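Local coordinates for polysaccharide biosynthesis protein CapD (Bacillus thuringiensis HD-771, PDB 6BWC), which probably catalyses an NADP-dependent step on UDP-N-acetylglucosamine in the pathway to CMP-pseudaminic acid, a sugar linked to flagellin glycosylation, at residues E77-V82 with Q119-V124; M200-M205 with P267-Y272. The protein carries 2 engineered substitutions. One frame throughout, in Å; residues are numbered along the deposited sequence.

Contact 1. Residues E77-V82 with Q119-V124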
loop_
_atom_site.group_PDB
_atom_site.type_symbol
_atom_site.label_atom_id
_atom_site.label_comp_id
_atom_site.label_asym_id
_atom_site.label_seq_id
_atom_site.Cartn_x
_atom_site.Cartn_y
_atom_site.Cartn_z
ATOM N N GLU C 77 -8.784 20.568 -2.388
ATOM C CA GLU C 77 -8.408 21.279 -3.597
ATOM C C GLU C 77 -8.861 22.739 -3.541
ATOM O O GLU C 77 -10.032 23.039 -3.268
ATOM C CB GLU C 77 -8.940 20.554 -4.834
ATOM C CG GLU C 77 -9.004 21.374 -6.113
ATOM C CD GLU C 77 -10.336 22.103 -6.309
ATOM O OE1 GLU C 77 -10.299 23.206 -6.894
ATOM O OE2 GLU C 77 -11.418 21.590 -5.920
ATOM N N ASN C 78 -7.883 23.627 -3.751
ATOM C CA ASN C 78 -8.091 25.073 -3.808
ATOM C C ASN C 78 -8.848 25.648 -2.584
ATOM O O ASN C 78 -9.470 26.710 -2.661
ATOM C CB ASN C 78 -8.724 25.432 -5.175
ATOM C CG ASN C 78 -9.161 26.889 -5.294
ATOM O OD1 ASN C 78 -8.351 27.804 -5.227
ATOM N ND2 ASN C 78 -10.451 27.100 -5.465
ATOM N N ILE C 79 -8.715 24.968 -1.443
ATOM C CA ILE C 79 -9.355 25.386 -0.193
ATOM C C ILE C 79 -8.422 26.222 0.662
ATOM O O ILE C 79 -7.203 26.054 0.624
ATOM C CB ILE C 79 -9.999 24.190 0.559
ATOM C CG1 ILE C 79 -11.504 24.305 0.357
ATOM C CG2 ILE C 79 -9.705 24.166 2.056
ATOM C CD1 ILE C 79 -12.248 23.035 0.592
ATOM N N ASP C 80 -9.020 27.148 1.401
ATOM C CA ASP C 80 -8.295 28.131 2.154
ATOM C C ASP C 80 -8.196 27.774 3.631
ATOM O O ASP C 80 -7.134 27.971 4.217
ATOM C CB ASP C 80 -8.936 29.499 1.963
ATOM C CG ASP C 80 -8.781 30.020 0.536
ATOM O OD1 ASP C 80 -7.686 29.868 -0.069
ATOM O OD2 ASP C 80 -9.762 30.601 0.016
ATOM N N TYR C 81 -9.257 27.237 4.238
ATOM C CA TYR C 81 -9.277 27.005 5.705
ATOM C C TYR C 81 -9.824 25.626 6.066
ATOM O O TYR C 81 -10.979 25.321 5.796
ATOM C CB TYR C 81 -10.088 28.111 6.409
ATOM C CG TYR C 81 -9.564 29.516 6.163
ATOM C CD1 TYR C 81 -8.443 29.976 6.808
ATOM C CD2 TYR C 81 -10.196 30.370 5.265
ATOM C CE1 TYR C 81 -7.946 31.249 6.568
ATOM C CE2 TYR C 81 -9.714 31.640 5.018
ATOM C CZ TYR C 81 -8.584 32.076 5.665
ATOM O OH TYR C 81 -8.103 33.333 5.410
ATOM N N VAL C 82 -8.977 24.810 6.682
ATOM C CA VAL C 82 -9.292 23.422 7.073
ATOM C C VAL C 82 -9.572 23.327 8.598
ATOM O O VAL C 82 -8.729 23.663 9.411
ATOM C CB VAL C 82 -8.123 22.463 6.670
ATOM C CG1 VAL C 82 -8.397 21.024 7.067
ATOM C CG2 VAL C 82 -7.876 22.503 5.173
ATOM N N GLN C 119 -1.750 21.086 -1.094
ATOM C CA GLN C 119 -2.741 21.973 -1.749
ATOM C C GLN C 119 -2.590 23.475 -1.433
ATOM O O GLN C 119 -3.419 24.303 -1.869
ATOM C CB GLN C 119 -4.165 21.506 -1.425
ATOM C CG GLN C 119 -4.495 20.162 -2.045
ATOM C CD GLN C 119 -4.929 20.265 -3.496
ATOM O OE1 GLN C 119 -4.623 21.242 -4.185
ATOM N NE2 GLN C 119 -5.686 19.266 -3.960
ATOM N N LYS C 120 -1.535 23.821 -0.690
ATOM C CA LYS C 120 -1.209 25.207 -0.359
ATOM C C LYS C 120 -2.375 25.912 0.342
ATOM O O LYS C 120 -2.735 27.043 0.010
ATOM C CB LYS C 120 -0.773 25.945 -1.615
ATOM C CG LYS C 120 0.235 25.146 -2.414
ATOM C CD LYS C 120 0.907 25.972 -3.504
ATOM C CE LYS C 120 2.268 25.393 -3.882
ATOM N NZ LYS C 120 3.271 26.467 -4.113
ATOM N N VAL C 121 -2.960 25.184 1.294
ATOM C CA VAL C 121 -3.968 25.684 2.221
ATOM C C VAL C 121 -3.355 26.821 3.057
ATOM O O VAL C 121 -2.147 26.843 3.286
ATOM C CB VAL C 121 -4.448 24.506 3.113
ATOM C CG1 VAL C 121 -5.149 24.957 4.385
ATOM C CG2 VAL C 121 -5.338 23.572 2.308
ATOM N N LYS C 122 -4.182 27.759 3.510
ATOM C CA LYS C 122 -3.695 28.856 4.349
ATOM C C LYS C 122 -3.458 28.435 5.812
ATOM O O LYS C 122 -2.354 28.634 6.333
ATOM C CB LYS C 122 -4.615 30.074 4.256
ATOM C CG LYS C 122 -4.747 30.582 2.830
ATOM C CD LYS C 122 -5.025 32.075 2.757
ATOM C CE LYS C 122 -5.108 32.559 1.315
ATOM N NZ LYS C 122 -6.372 32.124 0.635
ATOM N N LYS C 123 -4.484 27.872 6.456
ATOM C CA LYS C 123 -4.408 27.451 7.859
ATOM C C LYS C 123 -5.206 26.192 8.128
ATOM O O LYS C 123 -6.180 25.892 7.441
ATOM C CB LYS C 123 -4.956 28.524 8.799
ATOM C CG LYS C 123 -4.351 29.912 8.651
ATOM C CD LYS C 123 -4.888 30.824 9.753
ATOM C CE LYS C 123 -4.295 32.234 9.789
ATOM N NZ LYS C 123 -4.571 32.850 11.126
ATOM N N VAL C 124 -4.778 25.500 9.184
ATOM C CA VAL C 124 -5.427 24.313 9.714
ATOM C C VAL C 124 -5.541 24.459 11.217
ATOM O O VAL C 124 -4.576 24.860 11.875
ATOM C CB VAL C 124 -4.576 23.068 9.479
ATOM C CG1 VAL C 124 -5.301 21.814 9.971
ATOM C CG2 VAL C 124 -4.201 22.980 8.011
#
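D80 and K122 meet twice, through backbone and through side chains, where two neighbouring parallel strands of the Rossmann-type sheet begin. The K122 amide donates to D80 O at 3.0 Å; K123 N points at the same oxygen, but its bond is weak at 3.5 Å, so one carbonyl receives two successive N-H groups. Regular parallel pairing follows: V82 N reaches K123 O at 3.1 Å, almost straight (177° at the hydrogen) and in the carbonyl plane. V82 O faces CA of V124 in a CA-H...O contact, and V82 bonds by backbone to V125.

The D80 and K122 side chains lie side by side, pointing the same way. A bend at the last torsion of K122 (chi4 73°) turns NZ onto D80 OD1, a 2.7 Å salt bridge in which NZ sits above the carboxylate plane. Other polar ends find partners beyond the two segments. Q119 NE2 rests 3.4 Å from E77 CA while donating to F73 O; E77 forms a salt bridge with R36 and a hydrogen bond with S159 of a second subunit; K123 NZ bonds the carbonyls of M218 and A221.

On the side of V82 and V124, the V121 side chain crosses that of V82 at about a right angle, CG1 lying 3.8 Å from V82 CG2, and V121 CG2 sits against I79 O. On the face of Y81 and K123, CB of K123 lies at the edge of the tyrosine ring, which also meets F4 and F5. A Schellman motif at K120 ends helix 98-118 and leads into strand 123-129, which closes the beta-alpha-beta crossover from strand 81-84. The chemistry implies a division of labour: backbone bonds join the strand starts and buried valines pack beside them, while D80-K122 and E77-R36 match charge with charge.

Contact 2. Residues M200-M205 with P267-Y272; sequences MSRFMM and PGEKMY. With UD1 (uridine-diphosphate-N-acetylglucosamine), chain O.
E269 lies beside M200 and the ribose of UDP-N-acetylglucosamine, in the nucleotide-sugar pocket of this Rossmann-type, short-chain dehydrogenase-like fold, where a loop runs beside the start of strand 201-205. The side chain is extended as far as CD, and its OE2 accepts from ribose O2' at 2.6 Å; OE1 takes the K266 amide, and CE of M200 packs against the carboxylate.

At K270 the backbone carbonyl does the work. R202 grips K270 O end-on with NH1 and NH2, each at 3.0 Å, with the oxygen close to the guanidinium plane; NH2 is tilted only slightly (16°) from the carbonyl plane, whereas NH1 stands 47° above it. NH1 also donates to S201 O, and NE is left to hold the beta-phosphate oxygen O2B of the ligand at 2.9 Å. Ribose O3B lies over one guanidinium face, offset toward the rim. The K270 side chain leads away, its NZ bonding I133 O and pairing with E274.

M271 O accepts S201 N at 3.1 Å, nearly in line with its C=O bond, and the M271 side chain crosses that of M200 at about a right angle, with M271 SD 3.6 Å from M200 CG. Y272 ends the contact: its CB packs on S201 OG, a hydroxyl hydrogen-bonded to S316, and its CA makes a CA-H...O contact of 3.6 Å with S201 O.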
loop_
_atom_site.group_PDB
_atom_site.type_symbol
_atom_site.label_atom_id
_atom_site.label_comp_id
_atom_site.label_asym_id
_atom_site.label_seq_id
_atom_site.Cartn_x
_atom_site.Cartn_y
_atom_site.Cartn_z
ATOM N N MET C 200 -15.402 11.774 40.487
ATOM C CA MET C 200 -14.724 12.334 39.313
ATOM C C MET C 200 -15.177 13.783 39.069
ATOM O O MET C 200 -16.351 14.135 39.274
ATOM C CB MET C 200 -15.013 11.493 38.055
ATOM C CG MET C 200 -14.453 10.081 38.053
ATOM S SD MET C 200 -15.413 9.052 36.925
ATOM C CE MET C 200 -14.092 8.473 35.877
ATOM N N SER C 201 -14.237 14.609 38.638
ATOM C CA SER C 201 -14.482 16.005 38.352
ATOM C C SER C 201 -14.069 16.196 36.900
ATOM O O SER C 201 -13.292 15.390 36.392
ATOM C CB SER C 201 -13.662 16.883 39.313
ATOM O OG SER C 201 -12.249 16.710 39.146
ATOM N N ARG C 202 -14.578 17.231 36.229
ATOM C CA ARG C 202 -14.295 17.449 34.805
ATOM C C ARG C 202 -14.390 18.922 34.419
ATOM O O ARG C 202 -15.333 19.605 34.839
ATOM C CB ARG C 202 -15.310 16.669 33.946
ATOM C CG ARG C 202 -15.163 15.140 33.862
ATOM C CD ARG C 202 -14.076 14.721 32.882
ATOM N NE ARG C 202 -14.001 13.262 32.726
ATOM C CZ ARG C 202 -13.301 12.430 33.501
ATOM N NH1 ARG C 202 -12.585 12.873 34.529
ATOM N NH2 ARG C 202 -13.324 11.129 33.251
ATOM N N PHE C 203 -13.446 19.410 33.608
ATOM C CA PHE C 203 -13.615 20.714 32.925
ATOM C C PHE C 203 -14.678 20.565 31.844
ATOM O O PHE C 203 -14.576 19.656 31.031
ATOM C CB PHE C 203 -12.322 21.170 32.254
ATOM C CG PHE C 203 -11.322 21.781 33.188
ATOM C CD1 PHE C 203 -10.192 21.082 33.590
ATOM C CD2 PHE C 203 -11.496 23.081 33.649
ATOM C CE1 PHE C 203 -9.265 21.661 34.445
ATOM C CE2 PHE C 203 -10.571 23.664 34.502
ATOM C CZ PHE C 203 -9.455 22.957 34.893
ATOM N N MET C 204 -15.679 21.438 31.823
ATOM C CA MET C 204 -16.772 21.362 30.844
ATOM C C MET C 204 -17.078 22.727 30.184
ATOM O O MET C 204 -17.133 23.758 30.870
ATOM C CB MET C 204 -18.051 20.768 31.480
ATOM C CG MET C 204 -17.829 19.442 32.220
ATOM S SD MET C 204 -19.209 18.317 32.584
ATOM C CE MET C 204 -20.002 18.122 31.016
ATOM N N MET C 205 -17.274 22.712 28.856
ATOM C CA MET C 205 -17.535 23.910 28.050
ATOM C C MET C 205 -18.845 23.755 27.267
ATOM O O MET C 205 -19.339 22.650 27.086
ATOM C CB MET C 205 -16.339 24.219 27.119
ATOM C CG MET C 205 -16.131 23.262 25.960
ATOM S SD MET C 205 -14.471 23.268 25.210
ATOM C CE MET C 205 -14.355 25.002 24.756
ATOM N N PRO C 267 -12.128 1.264 31.447
ATOM C CA PRO C 267 -10.653 1.204 31.332
ATOM C C PRO C 267 -10.023 2.489 30.824
ATOM O O PRO C 267 -10.574 3.109 29.929
ATOM C CB PRO C 267 -10.418 0.068 30.337
ATOM C CG PRO C 267 -11.606 -0.808 30.534
ATOM C CD PRO C 267 -12.766 0.118 30.776
ATOM N N GLY C 268 -8.914 2.901 31.431
ATOM C CA GLY C 268 -8.177 4.091 31.002
ATOM C C GLY C 268 -8.712 5.432 31.497
ATOM O O GLY C 268 -7.993 6.425 31.418
ATOM N N GLU C 269 -9.952 5.477 32.001
ATOM C CA GLU C 269 -10.561 6.728 32.498
ATOM C C GLU C 269 -9.687 7.415 33.553
ATOM O O GLU C 269 -9.141 6.761 34.426
ATOM C CB GLU C 269 -11.966 6.488 33.102
ATOM C CG GLU C 269 -13.094 6.349 32.084
ATOM C CD GLU C 269 -14.492 6.362 32.715
ATOM O OE1 GLU C 269 -14.816 5.402 33.448
ATOM O OE2 GLU C 269 -15.282 7.316 32.466
ATOM N N LYS C 270 -9.584 8.736 33.441
ATOM C CA LYS C 270 -8.892 9.613 34.394
ATOM C C LYS C 270 -9.906 10.197 35.390
ATOM O O LYS C 270 -11.093 10.353 35.065
ATOM C CB LYS C 270 -8.226 10.764 33.622
ATOM C CG LYS C 270 -6.943 11.331 34.199
ATOM C CD LYS C 270 -6.368 12.334 33.214
ATOM C CE LYS C 270 -5.196 13.059 33.811
ATOM N NZ LYS C 270 -4.645 13.987 32.807
ATOM N N MET C 271 -9.420 10.548 36.580
ATOM C CA MET C 271 -10.283 11.011 37.683
ATOM C C MET C 271 -10.689 12.461 37.551
ATOM O O MET C 271 -11.815 12.835 37.876
ATOM C CB MET C 271 -9.600 10.797 39.049
ATOM C CG MET C 271 -9.701 9.376 39.580
ATOM S SD MET C 271 -11.427 8.837 39.664
ATOM C CE MET C 271 -11.138 7.091 39.677
ATOM N N TYR C 272 -9.737 13.242 37.062
ATOM C CA TYR C 272 -9.831 14.678 36.844
ATOM C C TYR C 272 -9.215 14.866 35.468
ATOM O O TYR C 272 -8.695 13.904 34.894
ATOM C CB TYR C 272 -8.997 15.428 37.887
ATOM C CG TYR C 272 -7.610 14.868 37.989
ATOM C CD1 TYR C 272 -6.576 15.372 37.206
ATOM C CD2 TYR C 272 -7.349 13.776 38.819
ATOM C CE1 TYR C 272 -5.307 14.823 37.260
ATOM C CE2 TYR C 272 -6.092 13.220 38.889
ATOM C CZ TYR C 272 -5.071 13.741 38.104
ATOM O OH TYR C 272 -3.810 13.186 38.180
HETATM C "C1'" UD1 O . -15.245 13.627 26.785
HETATM C "C2'" UD1 O . -14.834 13.370 25.345
HETATM C "C3'" UD1 O . -13.324 13.186 25.214
HETATM C "C4'" UD1 O . -12.549 14.295 25.921
HETATM C "C5'" UD1 O . -13.157 14.677 27.285
HETATM C "C6'" UD1 O . -12.565 16.007 27.767
HETATM C "C7'" UD1 O . -16.755 12.209 24.332
HETATM C "C8'" UD1 O . -17.390 10.856 24.084
HETATM N "N2'" UD1 O . -15.512 12.197 24.824
HETATM O "O1'" UD1 O . -14.811 12.555 27.607
HETATM O "O3'" UD1 O . -12.985 13.132 23.814
HETATM O "O4'" UD1 O . -11.198 13.917 26.111
HETATM O "O5'" UD1 O . -14.596 14.781 27.238
HETATM O "O6'" UD1 O . -12.356 16.011 29.182
HETATM O "O7'" UD1 O . -17.400 13.238 24.136
HETATM N N1 UD1 O . -19.955 8.492 33.048
HETATM C C2 UD1 O . -20.902 7.801 33.862
HETATM N N3 UD1 O . -21.677 6.848 33.318
HETATM C C4 UD1 O . -21.586 6.521 32.014
HETATM C C5 UD1 O . -20.700 7.172 31.193
HETATM C C6 UD1 O . -19.900 8.172 31.726
HETATM O O2 UD1 O . -21.019 8.044 35.077
HETATM O O4 UD1 O . -22.311 5.645 31.515
HETATM C C1B UD1 O . -19.066 9.530 33.612
HETATM C C2B UD1 O . -17.590 9.412 33.227
HETATM O "O2'" UD1 O . -16.866 8.568 34.112
HETATM C C3B UD1 O . -17.097 10.845 33.216
HETATM C C4B UD1 O . -18.344 11.612 32.833
HETATM O O4B UD1 O . -19.469 10.773 33.094
HETATM O O3B UD1 O . -16.652 11.340 34.484
HETATM C C5B UD1 O . -18.368 12.035 31.373
HETATM O O5B UD1 O . -18.364 10.941 30.443
HETATM P PA UD1 O . -18.488 11.368 28.900
HETATM O O1A UD1 O . -18.793 10.202 27.991
HETATM O O2A UD1 O . -19.366 12.614 28.740
HETATM O O3A UD1 O . -17.095 12.092 28.519
HETATM P PB UD1 O . -15.540 11.922 28.935
HETATM O O1B UD1 O . -15.159 10.456 28.914
HETATM O O2B UD1 O . -15.113 12.726 30.157
#

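How the contacts relate
From the N terminus, contact 1 forms first: 119-124 returns beside 77-82 after 36 residues, mostly helix, and so closes the crossover through helix 98-118 in the large sheet. Only later does contact 2 open, when the loop 267-272 comes back to 200-205 after 61 residues that include helices 207-220 and 236-251. The two closures are in series, neither nested nor crossed. The centres of contact 1 and contact 2 are about 34 Å apart, on opposite sides of the chain's centre. Contact 1 joins adjacent strands of the NADP-binding sheet; contact 2 ties the small three-stranded sheet to the loop before strand 285-286 at the UDP-sugar.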